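Local coordinates for acetyl-CoA C-acetyltransferase (Syntrophomonas wolfei subsp. wolfei, PDB 7N7Z), which probably catalyses the thiolase reaction, the reversible condensation of two acetyl-CoA molecules into acetoacetyl-CoA and free CoA, at residues B[313-321]-B[366-375]; B[279-287]-B[298-309]. All coordinates share one frame; numbering follows the deposited sequence.

Contact 1: B[313-321]-B[366-375]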
# COMPACT_ATOMS: atom_id res chain seq x y z
N ASP B 313 -30.74 42.15 -13.10
CA ASP B 313 -30.45 43.00 -11.95
C ASP B 313 -29.03 42.79 -11.43
O ASP B 313 -28.45 43.71 -10.84
CB ASP B 313 -31.46 42.75 -10.83
CG ASP B 313 -32.86 43.18 -11.20
OD1 ASP B 313 -33.01 44.05 -12.08
OD2 ASP B 313 -33.82 42.65 -10.60
N VAL B 314 -28.47 41.60 -11.62
CA VAL B 314 -27.14 41.30 -11.09
C VAL B 314 -26.09 42.04 -11.90
O VAL B 314 -26.07 41.97 -13.14
CB VAL B 314 -26.89 39.79 -11.11
CG1 VAL B 314 -25.62 39.45 -10.34
CG2 VAL B 314 -28.09 39.05 -10.52
N ASP B 315 -25.21 42.76 -11.21
CA ASP B 315 -24.20 43.56 -11.89
C ASP B 315 -23.04 42.72 -12.40
O ASP B 315 -22.41 43.08 -13.40
CB ASP B 315 -23.67 44.65 -10.96
CG ASP B 315 -24.72 45.69 -10.60
OD1 ASP B 315 -25.64 45.92 -11.42
OD2 ASP B 315 -24.62 46.28 -9.50
N TYR B 316 -22.74 41.60 -11.74
CA TYR B 316 -21.64 40.75 -12.17
C TYR B 316 -21.88 39.33 -11.66
O TYR B 316 -22.40 39.14 -10.56
CB TYR B 316 -20.29 41.27 -11.67
CG TYR B 316 -19.12 40.40 -12.05
CD1 TYR B 316 -18.70 40.31 -13.37
CD2 TYR B 316 -18.44 39.67 -11.09
CE1 TYR B 316 -17.63 39.51 -13.72
CE2 TYR B 316 -17.37 38.87 -11.44
CZ TYR B 316 -16.97 38.79 -12.76
OH TYR B 316 -15.90 38.00 -13.11
N TRP B 317 -21.50 38.35 -12.47
CA TRP B 317 -21.68 36.94 -12.17
C TRP B 317 -20.34 36.22 -12.18
O TRP B 317 -19.49 36.49 -13.03
CB TRP B 317 -22.61 36.27 -13.18
CG TRP B 317 -24.07 36.48 -12.93
CD1 TRP B 317 -24.88 37.39 -13.54
CD2 TRP B 317 -24.90 35.75 -12.02
NE1 TRP B 317 -26.16 37.28 -13.06
CE2 TRP B 317 -26.20 36.28 -12.13
CE3 TRP B 317 -24.67 34.70 -11.13
CZ2 TRP B 317 -27.27 35.80 -11.37
CZ3 TRP B 317 -25.73 34.22 -10.38
CH2 TRP B 317 -27.02 34.77 -10.50
N GLU B 318 -20.16 35.30 -11.24
CA GLU B 318 -19.05 34.35 -11.25
C GLU B 318 -19.65 32.96 -11.38
O GLU B 318 -20.07 32.36 -10.39
CB GLU B 318 -18.19 34.47 -9.99
CG GLU B 318 -17.11 35.53 -10.05
CD GLU B 318 -15.92 35.10 -10.89
OE1 GLU B 318 -15.27 34.10 -10.53
OE2 GLU B 318 -15.63 35.78 -11.90
N VAL B 319 -19.69 32.45 -12.61
CA VAL B 319 -20.20 31.11 -12.90
C VAL B 319 -19.00 30.23 -13.21
O VAL B 319 -18.35 30.40 -14.25
CB VAL B 319 -21.21 31.11 -14.05
CG1 VAL B 319 -21.68 29.70 -14.34
CG2 VAL B 319 -22.38 32.02 -13.72
N ASN B 320 -18.70 29.29 -12.32
CA ASN B 320 -17.54 28.43 -12.49
C ASN B 320 -17.66 27.63 -13.79
O ASN B 320 -18.67 26.97 -14.03
CB ASN B 320 -17.40 27.48 -11.30
CG ASN B 320 -16.11 26.68 -11.35
OD1 ASN B 320 -15.02 27.24 -11.45
ND2 ASN B 320 -16.23 25.36 -11.27
N GLU B 321 -16.62 27.71 -14.62
CA GLU B 321 -16.55 26.94 -15.86
C GLU B 321 -15.82 25.63 -15.56
O GLU B 321 -14.59 25.60 -15.50
CB GLU B 321 -15.85 27.73 -16.95
CG GLU B 321 -16.43 29.11 -17.24
CD GLU B 321 -15.49 29.98 -18.05
OE1 GLU B 321 -14.27 29.69 -18.06
OE2 GLU B 321 -15.96 30.96 -18.66
N ARG B 366 -14.24 30.37 -3.49
CA ARG B 366 -13.32 31.17 -4.30
C ARG B 366 -14.07 32.14 -5.19
O ARG B 366 -13.75 33.34 -5.23
CB ARG B 366 -12.44 30.24 -5.15
CG ARG B 366 -11.08 30.82 -5.51
CD ARG B 366 -11.15 31.73 -6.73
NE ARG B 366 -11.51 31.00 -7.94
CZ ARG B 366 -12.06 31.54 -9.01
NH1 ARG B 366 -12.33 32.84 -9.08
NH2 ARG B 366 -12.35 30.77 -10.06
N ILE B 367 -15.08 31.65 -5.91
CA ILE B 367 -15.80 32.50 -6.85
C ILE B 367 -16.63 33.55 -6.13
O ILE B 367 -16.94 34.60 -6.72
CB ILE B 367 -16.67 31.64 -7.79
CG1 ILE B 367 -17.73 30.86 -7.01
CG2 ILE B 367 -15.79 30.68 -8.59
CD1 ILE B 367 -18.77 30.21 -7.90
N ILE B 368 -17.02 33.31 -4.88
CA ILE B 368 -17.65 34.37 -4.10
C ILE B 368 -16.64 35.46 -3.77
O ILE B 368 -16.93 36.65 -3.89
CB ILE B 368 -18.29 33.79 -2.82
CG1 ILE B 368 -19.48 32.90 -3.15
CG2 ILE B 368 -18.74 34.91 -1.90
CD1 ILE B 368 -19.83 31.95 -2.03
N VAL B 369 -15.43 35.06 -3.36
CA VAL B 369 -14.38 36.03 -3.08
C VAL B 369 -14.07 36.85 -4.33
O VAL B 369 -14.01 38.08 -4.29
CB VAL B 369 -13.12 35.31 -2.56
CG1 VAL B 369 -11.93 36.26 -2.55
CG2 VAL B 369 -13.37 34.75 -1.17
N SER B 370 -13.86 36.17 -5.46
CA SER B 370 -13.54 36.87 -6.70
C SER B 370 -14.71 37.74 -7.15
O SER B 370 -14.50 38.85 -7.66
CB SER B 370 -13.16 35.87 -7.78
OG SER B 370 -11.94 35.22 -7.46
N MET B 371 -15.94 37.25 -6.99
CA MET B 371 -17.10 38.05 -7.34
C MET B 371 -17.07 39.40 -6.64
O MET B 371 -17.18 40.45 -7.29
CB MET B 371 -18.39 37.29 -6.98
CG MET B 371 -19.67 38.05 -7.30
SD MET B 371 -21.08 37.44 -6.34
CE MET B 371 -20.70 38.14 -4.74
N TYR B 372 -16.91 39.40 -5.32
CA TYR B 372 -16.91 40.65 -4.57
C TYR B 372 -15.84 41.60 -5.10
O TYR B 372 -16.13 42.76 -5.44
CB TYR B 372 -16.68 40.40 -3.08
CG TYR B 372 -16.19 41.64 -2.37
CD1 TYR B 372 -17.07 42.65 -2.02
CD2 TYR B 372 -14.84 41.81 -2.07
CE1 TYR B 372 -16.63 43.79 -1.38
CE2 TYR B 372 -14.39 42.95 -1.44
CZ TYR B 372 -15.29 43.94 -1.09
OH TYR B 372 -14.84 45.08 -0.46
N TYR B 373 -14.59 41.14 -5.16
CA TYR B 373 -13.50 42.03 -5.52
C TYR B 373 -13.63 42.56 -6.94
O TYR B 373 -13.08 43.62 -7.25
CB TYR B 373 -12.17 41.31 -5.33
CG TYR B 373 -11.66 41.39 -3.91
CD1 TYR B 373 -11.02 42.54 -3.44
CD2 TYR B 373 -11.82 40.33 -3.03
CE1 TYR B 373 -10.56 42.62 -2.14
CE2 TYR B 373 -11.37 40.41 -1.73
CZ TYR B 373 -10.74 41.55 -1.29
OH TYR B 373 -10.28 41.63 0.00
N GLU B 374 -14.34 41.85 -7.82
CA GLU B 374 -14.65 42.41 -9.13
C GLU B 374 -15.73 43.48 -9.02
O GLU B 374 -15.66 44.50 -9.70
CB GLU B 374 -15.09 41.30 -10.09
CG GLU B 374 -15.27 41.77 -11.53
CD GLU B 374 -13.95 42.12 -12.20
OE1 GLU B 374 -12.89 41.98 -11.56
OE2 GLU B 374 -13.98 42.53 -13.38
N LEU B 375 -16.72 43.26 -8.16
CA LEU B 375 -17.68 44.32 -7.87
C LEU B 375 -16.96 45.57 -7.36
O LEU B 375 -17.24 46.69 -7.81
CB LEU B 375 -18.70 43.85 -6.83
CG LEU B 375 -19.67 42.72 -7.20
CD1 LEU B 375 -20.63 42.47 -6.04
CD2 LEU B 375 -20.44 43.04 -8.47
O HOH W 1 -12.81 28.09 -10.60
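With chi1 of Tyr316 at 178° and that of Glu374 at -173°, each CG lies opposite its own backbone N, and the two side chains cross at about a right angle, bringing the glutamate methylene over the phenol. Glu374 CG sits 3.6 Å from the centroid of the Tyr316 ring, a CH-pi contact over the middle of one face, while CB lies nearer the CE2 corner. Beyond, Glu374 OE2 forms a salt bridge with Arg377 and a hydrogen bond with His349 ND1. At the root of the tyrosine side chain, Leu375 CD2 meets Tyr316 CB at 3.7 Å.

Glu318 CG rests 3.5 Å from Ile367 O and also touches Met371 CB, and the bend at chi2 leaves OE1 near Arg366. There the two carboxylate oxygens divide their work. Tyr316 OH, itself also bonded to His349 N, donates to Glu318 OE2 at 2.5 Å, using the lone pair anti to the other oxygen; Glu318 OE1 forms a long salt bridge to Arg366 NH1, 3.5 Å, with the carboxylate and guanidinium planes 64° apart. Arg366 is held at its edge, in plane, by Ser370 OG, 2.9 Å from Arg366 NH1 and also bonded to Glu202, and by a water that accepts from NH2 and donates to Asn320 OD1, beside the predicted active-site base His358.

Strand 316-319 thus lies nearly antiparallel on helix 366-375 within the C-terminal thiolase domain. With a phenol donor and an arginine as partners, the buried Glu318 carboxylate is probably ionised, linked to Asn320 through Arg366 and the water.

Contact 2: B[279-287]-B[298-309]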
# COMPACT_ATOMS: atom_id res chain seq x y z
N LEU B 279 -25.43 39.19 2.37
CA LEU B 279 -26.06 38.01 1.79
C LEU B 279 -27.49 38.32 1.38
O LEU B 279 -28.30 38.77 2.20
CB LEU B 279 -26.03 36.86 2.80
CG LEU B 279 -26.72 35.56 2.37
CD1 LEU B 279 -26.01 34.94 1.18
CD2 LEU B 279 -26.77 34.58 3.54
N VAL B 280 -27.80 38.09 0.11
CA VAL B 280 -29.15 38.27 -0.41
C VAL B 280 -29.89 36.93 -0.50
O VAL B 280 -31.03 36.81 -0.05
CB VAL B 280 -29.11 38.96 -1.79
CG1 VAL B 280 -30.51 39.12 -2.35
CG2 VAL B 280 -28.41 40.31 -1.69
N GLY B 281 -29.24 35.93 -1.07
CA GLY B 281 -29.84 34.62 -1.20
C GLY B 281 -28.77 33.57 -1.43
O GLY B 281 -27.64 33.88 -1.81
N ILE B 282 -29.16 32.32 -1.21
CA ILE B 282 -28.26 31.19 -1.38
C ILE B 282 -29.08 29.91 -1.24
O ILE B 282 -29.88 29.78 -0.31
CB ILE B 282 -27.11 31.23 -0.35
CG1 ILE B 282 -26.13 30.08 -0.60
CG2 ILE B 282 -27.65 31.16 1.07
CD1 ILE B 282 -24.77 30.29 0.04
N CYS B 283 -28.89 28.97 -2.16
CA CYS B 283 -29.70 27.76 -2.16
C CYS B 283 -29.03 26.72 -3.05
O CYS B 283 -28.07 27.02 -3.76
CB CYS B 283 -31.13 28.04 -2.63
SG CYS B 283 -31.25 28.60 -4.34
N SER B 284 -29.56 25.51 -3.00
CA SER B 284 -29.13 24.41 -3.85
C SER B 284 -30.27 24.00 -4.77
O SER B 284 -31.44 24.31 -4.53
CB SER B 284 -28.67 23.21 -3.02
OG SER B 284 -27.67 23.58 -2.09
N GLU B 285 -29.91 23.29 -5.84
CA GLU B 285 -30.89 22.71 -6.75
C GLU B 285 -30.18 21.72 -7.66
O GLU B 285 -29.20 22.07 -8.33
CB GLU B 285 -31.60 23.79 -7.57
CG GLU B 285 -32.70 23.24 -8.47
CD GLU B 285 -33.93 22.79 -7.70
OE1 GLU B 285 -34.04 23.12 -6.50
OE2 GLU B 285 -34.79 22.11 -8.30
N GLY B 286 -30.66 20.48 -7.69
CA GLY B 286 -29.95 19.41 -8.35
C GLY B 286 -30.43 19.14 -9.76
O GLY B 286 -31.51 19.55 -10.17
N VAL B 287 -29.57 18.45 -10.51
CA VAL B 287 -29.91 17.87 -11.80
C VAL B 287 -29.35 16.45 -11.82
O VAL B 287 -28.59 16.06 -10.94
CB VAL B 287 -29.36 18.69 -12.99
CG1 VAL B 287 -30.00 20.07 -13.02
CG2 VAL B 287 -27.85 18.81 -12.91
N VAL B 298 -30.46 25.59 -13.28
CA VAL B 298 -31.62 25.45 -12.42
C VAL B 298 -31.43 26.13 -11.07
O VAL B 298 -32.42 26.54 -10.45
CB VAL B 298 -32.00 23.96 -12.23
CG1 VAL B 298 -32.48 23.37 -13.54
CG2 VAL B 298 -30.82 23.17 -11.67
N ALA B 299 -30.19 26.28 -10.60
CA ALA B 299 -29.95 26.95 -9.33
C ALA B 299 -30.04 28.47 -9.47
O ALA B 299 -30.60 29.14 -8.60
CB ALA B 299 -28.58 26.55 -8.77
N MET B 300 -29.49 29.02 -10.55
CA MET B 300 -29.51 30.47 -10.73
C MET B 300 -30.92 31.02 -10.79
O MET B 300 -31.21 31.99 -10.07
CB MET B 300 -28.70 30.85 -11.98
CG MET B 300 -27.20 30.67 -11.82
SD MET B 300 -26.35 30.72 -13.41
CE MET B 300 -26.38 32.48 -13.75
N PRO B 301 -31.84 30.48 -11.60
CA PRO B 301 -33.21 31.01 -11.57
C PRO B 301 -33.88 30.84 -10.22
O PRO B 301 -34.67 31.71 -9.82
CB PRO B 301 -33.93 30.19 -12.66
CG PRO B 301 -32.85 29.60 -13.50
CD PRO B 301 -31.68 29.40 -12.59
N LYS B 302 -33.58 29.76 -9.50
CA LYS B 302 -34.22 29.53 -8.21
C LYS B 302 -33.83 30.60 -7.19
O LYS B 302 -34.70 31.23 -6.58
CB LYS B 302 -33.85 28.14 -7.69
CG LYS B 302 -34.60 27.73 -6.43
CD LYS B 302 -34.35 26.27 -6.09
CE LYS B 302 -34.44 26.03 -4.60
NZ LYS B 302 -34.03 24.64 -4.23
N VAL B 303 -32.53 30.81 -7.00
CA VAL B 303 -32.08 31.80 -6.02
C VAL B 303 -32.62 33.18 -6.38
O VAL B 303 -32.97 33.98 -5.50
CB VAL B 303 -30.54 31.80 -5.92
CG1 VAL B 303 -29.91 32.29 -7.21
CG2 VAL B 303 -30.09 32.65 -4.73
N LEU B 304 -32.70 33.49 -7.68
CA LEU B 304 -33.27 34.76 -8.09
C LEU B 304 -34.73 34.88 -7.66
O LEU B 304 -35.19 35.95 -7.26
CB LEU B 304 -33.14 34.93 -9.61
CG LEU B 304 -31.76 35.31 -10.13
CD1 LEU B 304 -31.70 35.17 -11.64
CD2 LEU B 304 -31.40 36.73 -9.71
N LYS B 305 -35.47 33.77 -7.74
CA LYS B 305 -36.86 33.78 -7.29
C LYS B 305 -36.94 34.01 -5.78
O LYS B 305 -37.71 34.85 -5.31
CB LYS B 305 -37.54 32.47 -7.67
CG LYS B 305 -39.06 32.57 -7.79
CD LYS B 305 -39.69 31.20 -7.96
CE LYS B 305 -40.64 30.88 -6.81
NZ LYS B 305 -41.02 29.44 -6.78
N GLN B 306 -36.14 33.26 -5.01
CA GLN B 306 -36.16 33.40 -3.56
C GLN B 306 -35.90 34.83 -3.12
O GLN B 306 -36.42 35.26 -2.08
CB GLN B 306 -35.13 32.46 -2.93
CG GLN B 306 -35.36 30.98 -3.23
CD GLN B 306 -34.54 30.07 -2.33
OE1 GLN B 306 -33.41 30.38 -1.96
NE2 GLN B 306 -35.12 28.93 -1.96
N ALA B 307 -35.11 35.58 -3.88
CA ALA B 307 -34.72 36.93 -3.50
C ALA B 307 -35.55 38.02 -4.18
O ALA B 307 -35.48 39.18 -3.77
CB ALA B 307 -33.24 37.16 -3.82
N GLY B 308 -36.33 37.67 -5.20
CA GLY B 308 -37.11 38.67 -5.90
C GLY B 308 -36.35 39.45 -6.95
O GLY B 308 -36.83 40.50 -7.39
N TRP B 309 -35.18 38.98 -7.35
CA TRP B 309 -34.38 39.64 -8.37
C TRP B 309 -34.68 39.06 -9.75
O TRP B 309 -35.13 37.93 -9.89
CB TRP B 309 -32.88 39.47 -8.08
CG TRP B 309 -32.36 40.30 -6.95
CD1 TRP B 309 -33.08 41.01 -6.04
CD2 TRP B 309 -30.98 40.48 -6.60
NE1 TRP B 309 -32.24 41.64 -5.15
CE2 TRP B 309 -30.94 41.33 -5.48
CE3 TRP B 309 -29.77 40.02 -7.14
CZ2 TRP B 309 -29.75 41.72 -4.88
CZ3 TRP B 309 -28.59 40.41 -6.54
CH2 TRP B 309 -28.59 41.25 -5.42
O HOH W 2 -31.87 32.34 -0.34
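Strand 279-285 runs over helix 298-307 with their N-to-C directions 141° apart and the axes approaching to 7.5 Å, Gly281 lying closest to Ala307 and Glu285 to Ala299 by their CA atoms. A classic beta bulge interrupts the strand at Val280 and Gly281, where both face Leu398, and a Schellman motif at Gly308 ends the helix and leads into Trp309. Val280 CG1 stands over one face of that indole, 3.7 Å from Trp309 CZ2 and offset toward the rim, and also touches Ala307 CB. Further along, the bare backbone of Gly281 admits Val303 CG2 to within 3.7 Å of Ile282 N. Cys283 SG, placed between its own backbone N and carbonyl carbon (chi1 64°), meets Val303 CB at 3.6 Å. Gln306 OE1 reaches Cys283 CB and accepts a bond from a water that in turn accepts from Ile282 N.

Lys302 reaches, extended, to the backbone of the strand. Lys302 NZ donates to Ser284 O at 2.6 Å, nearly in line with the carbonyl (171°), and to Glu285 OE1 at 2.7 Å in a salt bridge. Beyond it, Val298 CG2 presses on Val287 CG1, a tight 3.5 Å. Lys110 of the second subunit packs on Cys283 and Gln306, and Arg82 of that subunit on Glu285. The chemistry implies that one ammonium fastens strand backbone and carboxylate to the helix beside the apolar contacts.

Overall arrangement
Both contacts lay a helix on a strand of the same mixed sheet in the C-terminal thiolase domain, and they follow one another along the chain. Contact 1 is buried, about 11 Å from the chain centre, and no other subunit touches it; contact 2, about 17 Å out, is partly buried and reaches the second subunit. Their chemistry follows: an internal polar network leading toward the predicted active site in the first, an apolar seam with a lysine salt bridge beside it in the second. They touch directly, Met300 CE lying 3.8 Å from Trp317 CE3 and Val314 CG2 packing on Trp309, so helix 296-307 also packs against residues of 313-321.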